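Local coordinates for protein iron-regulated transcriptional activator AFT2 (Saccharomyces cerevisiae, PDB 4LMG) that activates the iron regulon under iron-poor conditions by recognising the CACCC iron-responsive element in target promoters, at residues V46-R51 with I77-S82. Sequence-based numbering, arbitrary orientation.
With ZN (zinc ion), chain I; nucleotides of chain G; nucleotides of chain H.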
ATOM      1  N   VAL A  46     -10.900 -11.299   0.971  1.00 27.00           N
ATOM      2  CA  VAL A  46     -10.735  -9.982   1.570  1.00 28.68           C
ATOM      3  C   VAL A  46     -10.762 -10.098   3.087  1.00 34.29           C
ATOM      4  O   VAL A  46     -11.664 -10.713   3.657  1.00 29.63           O
ATOM      5  CB  VAL A  46     -11.837  -9.009   1.129  1.00 27.42           C
ATOM      6  CG1 VAL A  46     -11.505  -7.597   1.596  1.00 25.74           C
ATOM      7  CG2 VAL A  46     -12.004  -9.052  -0.377  1.00 25.62           C
ATOM      8  N   THR A  47      -9.761  -9.517   3.736  1.00 30.62           N
ATOM      9  CA  THR A  47      -9.700  -9.511   5.190  1.00 32.85           C
ATOM     10  C   THR A  47      -9.928  -8.099   5.711  1.00 31.60           C
ATOM     11  O   THR A  47      -9.283  -7.152   5.268  1.00 35.21           O
ATOM     12  CB  THR A  47      -8.348 -10.028   5.704  1.00 35.22           C
ATOM     13  OG1 THR A  47      -8.167 -11.386   5.288  1.00 34.83           O
ATOM     14  CG2 THR A  47      -8.297  -9.960   7.221  1.00 35.49           C
ATOM     15  N   PHE A  48     -10.858  -7.969   6.648  1.00 29.40           N
ATOM     16  CA  PHE A  48     -11.217  -6.675   7.204  1.00 27.07           C
ATOM     17  C   PHE A  48     -10.830  -6.596   8.672  1.00 29.70           C
ATOM     18  O   PHE A  48     -10.731  -7.616   9.354  1.00 27.99           O
ATOM     19  CB  PHE A  48     -12.723  -6.440   7.069  1.00 20.80           C
ATOM     20  CG  PHE A  48     -13.228  -6.512   5.657  1.00 25.46           C
ATOM     21  CD1 PHE A  48     -13.573  -7.728   5.091  1.00 22.45           C
ATOM     22  CD2 PHE A  48     -13.374  -5.362   4.901  1.00 26.89           C
ATOM     23  CE1 PHE A  48     -14.046  -7.795   3.797  1.00 22.63           C
ATOM     24  CE2 PHE A  48     -13.845  -5.423   3.607  1.00 30.86           C
ATOM     25  CZ  PHE A  48     -14.183  -6.641   3.053  1.00 23.28           C
ATOM     26  N   LYS A  49     -10.612  -5.377   9.152  1.00 28.10           N
ATOM     27  CA  LYS A  49     -10.382  -5.145  10.573  1.00 31.46           C
ATOM     28  C   LYS A  49     -10.838  -3.742  10.957  1.00 21.49           C
ATOM     29  O   LYS A  49     -11.265  -2.964  10.103  1.00 17.16           O
ATOM     30  CB  LYS A  49      -8.909  -5.341  10.925  1.00 29.51           C
ATOM     31  CG  LYS A  49      -7.966  -4.378  10.223  1.00 26.77           C
ATOM     32  CD  LYS A  49      -6.530  -4.665  10.609  1.00 30.51           C
ATOM     33  CE  LYS A  49      -5.562  -3.761   9.866  1.00 36.30           C
ATOM     34  NZ  LYS A  49      -4.154  -4.187  10.099  1.00 45.00           N
ATOM     35  N   CYS A  50     -10.754  -3.423  12.243  1.00 20.50           N
ATOM     36  CA  CYS A  50     -11.122  -2.091  12.709  1.00 34.35           C
ATOM     37  C   CYS A  50     -10.083  -1.074  12.273  1.00 30.11           C
ATOM     38  O   CYS A  50      -8.882  -1.321  12.381  1.00 25.98           O
ATOM     39  CB  CYS A  50     -11.263  -2.060  14.232  1.00 33.58           C
ATOM     40  SG  CYS A  50     -12.751  -2.860  14.869  1.00 27.89           S
ATOM     41  N   ARG A  51     -10.545   0.067  11.775  1.00 23.35           N
ATOM     42  CA  ARG A  51      -9.636   1.158  11.466  1.00 28.25           C
ATOM     43  C   ARG A  51      -8.747   1.416  12.672  1.00 31.00           C
ATOM     44  O   ARG A  51      -9.206   1.373  13.816  1.00 30.53           O
ATOM     45  CB  ARG A  51     -10.395   2.432  11.107  1.00 30.19           C
ATOM     46  CG  ARG A  51      -9.480   3.584  10.724  1.00 34.66           C
ATOM     47  CD  ARG A  51     -10.266   4.847  10.451  1.00 30.29           C
ATOM     48  NE  ARG A  51     -11.384   4.587   9.554  1.00 28.51           N
ATOM     49  CZ  ARG A  51     -11.272   4.451   8.239  1.00 30.19           C
ATOM     50  NH1 ARG A  51     -10.084   4.550   7.655  1.00 33.65           N
ATOM     51  NH2 ARG A  51     -12.350   4.214   7.506  1.00 37.24           N
ATOM     52  N   ILE A  77     -12.677  -9.753  10.144  1.00 34.28           N
ATOM     53  CA  ILE A  77     -13.684 -10.315   9.255  1.00 30.74           C
ATOM     54  C   ILE A  77     -12.992 -10.852   8.010  1.00 38.30           C
ATOM     55  O   ILE A  77     -12.170 -10.166   7.400  1.00 34.15           O
ATOM     56  CB  ILE A  77     -14.734  -9.275   8.845  1.00 30.57           C
ATOM     57  CG1 ILE A  77     -15.433  -8.703  10.080  1.00 30.26           C
ATOM     58  CG2 ILE A  77     -15.754  -9.893   7.903  1.00 27.76           C
ATOM     59  CD1 ILE A  77     -16.534  -7.726   9.751  1.00 23.21           C
ATOM     60  N   ARG A  78     -13.316 -12.084   7.639  1.00 32.63           N
ATOM     61  CA  ARG A  78     -12.693 -12.705   6.478  1.00 29.73           C
ATOM     62  C   ARG A  78     -13.740 -13.183   5.481  1.00 25.81           C
ATOM     63  O   ARG A  78     -14.566 -14.035   5.794  1.00 28.35           O
ATOM     64  CB  ARG A  78     -11.795 -13.864   6.913  1.00 43.86           C
ATOM     65  CG  ARG A  78     -10.943 -14.454   5.799  1.00 57.57           C
ATOM     66  CD  ARG A  78      -9.804 -15.278   6.378  1.00 72.04           C
ATOM     67  NE  ARG A  78      -9.022 -15.947   5.344  1.00 86.91           N
ATOM     68  CZ  ARG A  78      -9.217 -17.205   4.960  1.00 96.31           C
ATOM     69  NH1 ARG A  78     -10.171 -17.932   5.527  1.00 99.29           N
ATOM     70  NH2 ARG A  78      -8.460 -17.737   4.010  1.00 95.52           N
ATOM     71  N   ALA A  79     -13.715 -12.605   4.287  1.00 24.85           N
ATOM     72  CA  ALA A  79     -14.583 -13.046   3.207  1.00 28.56           C
ATOM     73  C   ALA A  79     -13.754 -13.838   2.209  1.00 33.19           C
ATOM     74  O   ALA A  79     -12.738 -13.350   1.714  1.00 39.09           O
ATOM     75  CB  ALA A  79     -15.241 -11.859   2.532  1.00 18.60           C
ATOM     76  N   ALA A  80     -14.184 -15.060   1.920  1.00 33.67           N
ATOM     77  CA  ALA A  80     -13.432 -15.942   1.035  1.00 32.38           C
ATOM     78  C   ALA A  80     -14.316 -16.556  -0.047  1.00 32.55           C
ATOM     79  O   ALA A  80     -15.426 -17.006   0.225  1.00 37.50           O
ATOM     80  CB  ALA A  80     -12.742 -17.036   1.841  1.00 30.64           C
ATOM     81  N   TYR A  81     -13.812 -16.577  -1.275  1.00 30.04           N
ATOM     82  CA  TYR A  81     -14.559 -17.144  -2.386  1.00 29.49           C
ATOM     83  C   TYR A  81     -14.298 -18.637  -2.539  1.00 32.65           C
ATOM     84  O   TYR A  81     -13.162 -19.065  -2.746  1.00 38.79           O
ATOM     85  CB  TYR A  81     -14.222 -16.418  -3.687  1.00 32.04           C
ATOM     86  CG  TYR A  81     -15.045 -16.880  -4.866  1.00 39.48           C
ATOM     87  CD1 TYR A  81     -14.486 -17.665  -5.867  1.00 38.28           C
ATOM     88  CD2 TYR A  81     -16.386 -16.536  -4.974  1.00 41.85           C
ATOM     89  CE1 TYR A  81     -15.236 -18.087  -6.945  1.00 39.78           C
ATOM     90  CE2 TYR A  81     -17.145 -16.956  -6.046  1.00 47.12           C
ATOM     91  CZ  TYR A  81     -16.568 -17.729  -7.028  1.00 51.48           C
ATOM     92  OH  TYR A  81     -17.328 -18.147  -8.097  1.00 65.07           O
ATOM     93  N   SER A  82     -15.360 -19.427  -2.427  1.00 30.28           N
ATOM     94  CA  SER A  82     -15.280 -20.855  -2.697  1.00 30.00           C
ATOM     95  C   SER A  82     -15.432 -21.089  -4.194  1.00 31.85           C
ATOM     96  O   SER A  82     -16.483 -20.814  -4.767  1.00 44.66           O
ATOM     97  CB  SER A  82     -16.373 -21.611  -1.931  1.00 28.25           C
ATOM     98  OG  SER A  82     -16.429 -22.972  -2.322  1.00 37.29           O
TER
HETATM   99 ZN    ZN I 201     -12.107  -3.323  17.008  1.00 37.33          ZN
ATOM    100  P    DG G   9      -5.586   1.241   8.769  1.00 25.74           P
ATOM    101  OP1  DG G   9      -6.383   1.915   9.814  1.00 23.59           O
ATOM    102  OP2  DG G   9      -5.123  -0.148   8.999  1.00 19.67           O
ATOM    103  O5'  DG G   9      -6.397   1.288   7.395  1.00 28.45           O
ATOM    104  C5'  DG G   9      -6.734   2.568   6.875  1.00 25.86           C
ATOM    105  C4'  DG G   9      -6.752   2.560   5.358  1.00 22.51           C
ATOM    106  O4'  DG G   9      -5.396   2.634   4.839  1.00 29.38           O
ATOM    107  C3'  DG G   9      -7.359   1.321   4.719  1.00 25.94           C
ATOM    108  O3'  DG G   9      -7.949   1.723   3.492  1.00 27.01           O
ATOM    109  C2'  DG G   9      -6.138   0.425   4.511  1.00 21.60           C
ATOM    110  C1'  DG G   9      -5.069   1.450   4.134  1.00 25.19           C
ATOM    111  N9   DG G   9      -3.694   1.112   4.508  1.00 24.05           N
ATOM    112  C8   DG G   9      -3.249   0.638   5.718  1.00 30.05           C
ATOM    113  N7   DG G   9      -1.960   0.443   5.761  1.00 21.75           N
ATOM    114  C5   DG G   9      -1.515   0.824   4.502  1.00 27.83           C
ATOM    115  C6   DG G   9      -0.207   0.837   3.959  1.00 27.67           C
ATOM    116  O6   DG G   9       0.856   0.503   4.503  1.00 22.27           O
ATOM    117  N1   DG G   9      -0.196   1.294   2.644  1.00 19.42           N
ATOM    118  C2   DG G   9      -1.314   1.691   1.946  1.00 27.41           C
ATOM    119  N2   DG G   9      -1.113   2.102   0.686  1.00 18.06           N
ATOM    120  N3   DG G   9      -2.546   1.685   2.442  1.00 20.51           N
ATOM    121  C4   DG G   9      -2.570   1.240   3.721  1.00 22.95           C
TER
ATOM    122  P    DA H   2      -4.854 -13.604   5.845  1.00 52.09           P
ATOM    123  OP1  DA H   2      -5.538 -12.657   4.933  1.00 41.96           O
ATOM    124  OP2  DA H   2      -5.273 -15.024   5.852  1.00 58.11           O
ATOM    125  O5'  DA H   2      -3.275 -13.516   5.561  1.00 71.71           O
ATOM    126  C5'  DA H   2      -2.333 -13.774   6.606  1.00 63.12           C
ATOM    127  C4'  DA H   2      -0.942 -14.143   6.102  1.00 49.27           C
ATOM    128  O4'  DA H   2      -1.003 -14.694   4.760  1.00 35.55           O
ATOM    129  C3'  DA H   2       0.080 -13.013   6.048  1.00 47.10           C
ATOM    130  O3'  DA H   2       1.348 -13.523   6.435  1.00 44.19           O
ATOM    131  C2'  DA H   2       0.082 -12.594   4.582  1.00 40.84           C
ATOM    132  C1'  DA H   2      -0.301 -13.878   3.850  1.00 30.45           C
ATOM    133  N9   DA H   2      -1.192 -13.622   2.730  1.00 22.03           N
ATOM    134  C8   DA H   2      -2.524 -13.910   2.657  1.00 24.81           C
ATOM    135  N7   DA H   2      -3.080 -13.558   1.523  1.00 26.57           N
ATOM    136  C5   DA H   2      -2.040 -12.998   0.804  1.00 24.42           C
ATOM    137  C6   DA H   2      -1.976 -12.431  -0.480  1.00 23.82           C
ATOM    138  N6   DA H   2      -3.034 -12.337  -1.290  1.00 27.02           N
ATOM    139  N1   DA H   2      -0.783 -11.962  -0.896  1.00 23.34           N
ATOM    140  C2   DA H   2       0.271 -12.059  -0.076  1.00 32.80           C
ATOM    141  N3   DA H   2       0.333 -12.574   1.151  1.00 28.74           N
ATOM    142  C4   DA H   2      -0.869 -13.027   1.533  1.00 23.11           C
ATOM    143  O5'  DA H   1      -7.414 -16.148   8.685  1.00 94.44           O
ATOM    144  C5'  DA H   1      -7.325 -15.012   9.541  1.00 91.14           C
ATOM    145  C4'  DA H   1      -6.755 -13.813   8.802  1.00 86.75           C
ATOM    146  O4'  DA H   1      -6.815 -12.645   9.656  1.00 88.65           O
ATOM    147  C3'  DA H   1      -5.287 -13.922   8.418  1.00 84.25           C
ATOM    148  O3'  DA H   1      -5.000 -13.037   7.342  1.00 78.18           O
ATOM    149  C2'  DA H   1      -4.593 -13.478   9.701  1.00 87.32           C
ATOM    150  C1'  DA H   1      -5.548 -12.416  10.243  1.00 90.85           C
ATOM    151  N9   DA H   1      -5.709 -12.464  11.693  1.00100.89           N
ATOM    152  C8   DA H   1      -6.521 -13.303  12.406  1.00103.41           C
ATOM    153  N7   DA H   1      -6.465 -13.121  13.703  1.00106.06           N
ATOM    154  C5   DA H   1      -5.553 -12.089  13.853  1.00110.37           C
ATOM    155  C6   DA H   1      -5.051 -11.425  14.990  1.00116.10           C
ATOM    156  N6   DA H   1      -5.422 -11.723  16.240  1.00118.04           N
ATOM    157  N1   DA H   1      -4.151 -10.439  14.789  1.00117.72           N
ATOM    158  C2   DA H   1      -3.784 -10.144  13.536  1.00114.93           C
ATOM    159  N3   DA H   1      -4.185 -10.695  12.392  1.00109.80           N
ATOM    160  C4   DA H   1      -5.077 -11.671  12.623  1.00107.03           C
TER
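Val46 opens the antiparallel pairing with Ala79: its N reaches Ala79 O at 2.9 Å, in the carbonyl plane, and its O takes the Ala79 N-H nearly along the C=O axis. At Thr47 the pair with Arg78 is non-hydrogen-bonded, and both side chains project from the sheet face turned to the DNA. With OG1 anti to its own carbonyl carbon (chi1 -62°), Thr47 OG1 donates to OP1 of DA2 of chain H at 2.9 Å, while Arg78, extended from CG to NE but poorly ordered, brings CD to 3.4 Å from O5' of DA1 of chain H. Phe48 N donates to Ile77 O at 2.7 Å, almost straight (N-H...O 175°), whereas Ile77 N approaches Phe48 O from above the carbonyl plane. The Phe48 side chain lies on the face opposite Thr47 and Arg78, with those of Val46, Ile77 and Ala79; Phe48 CB packs on Ile77 CB at 3.9 Å and the ring edge faces Ala79 CB. Past Lys49, Cys50 SG binds zinc at 2.3 Å, joined by Cys73, His97 and His99. The antiparallel sheet, ended by a Cys2His2 zinc site, is characteristic of the WRKY-GCM1 fold; here one face meets DNA and helix 21-29 covers the other.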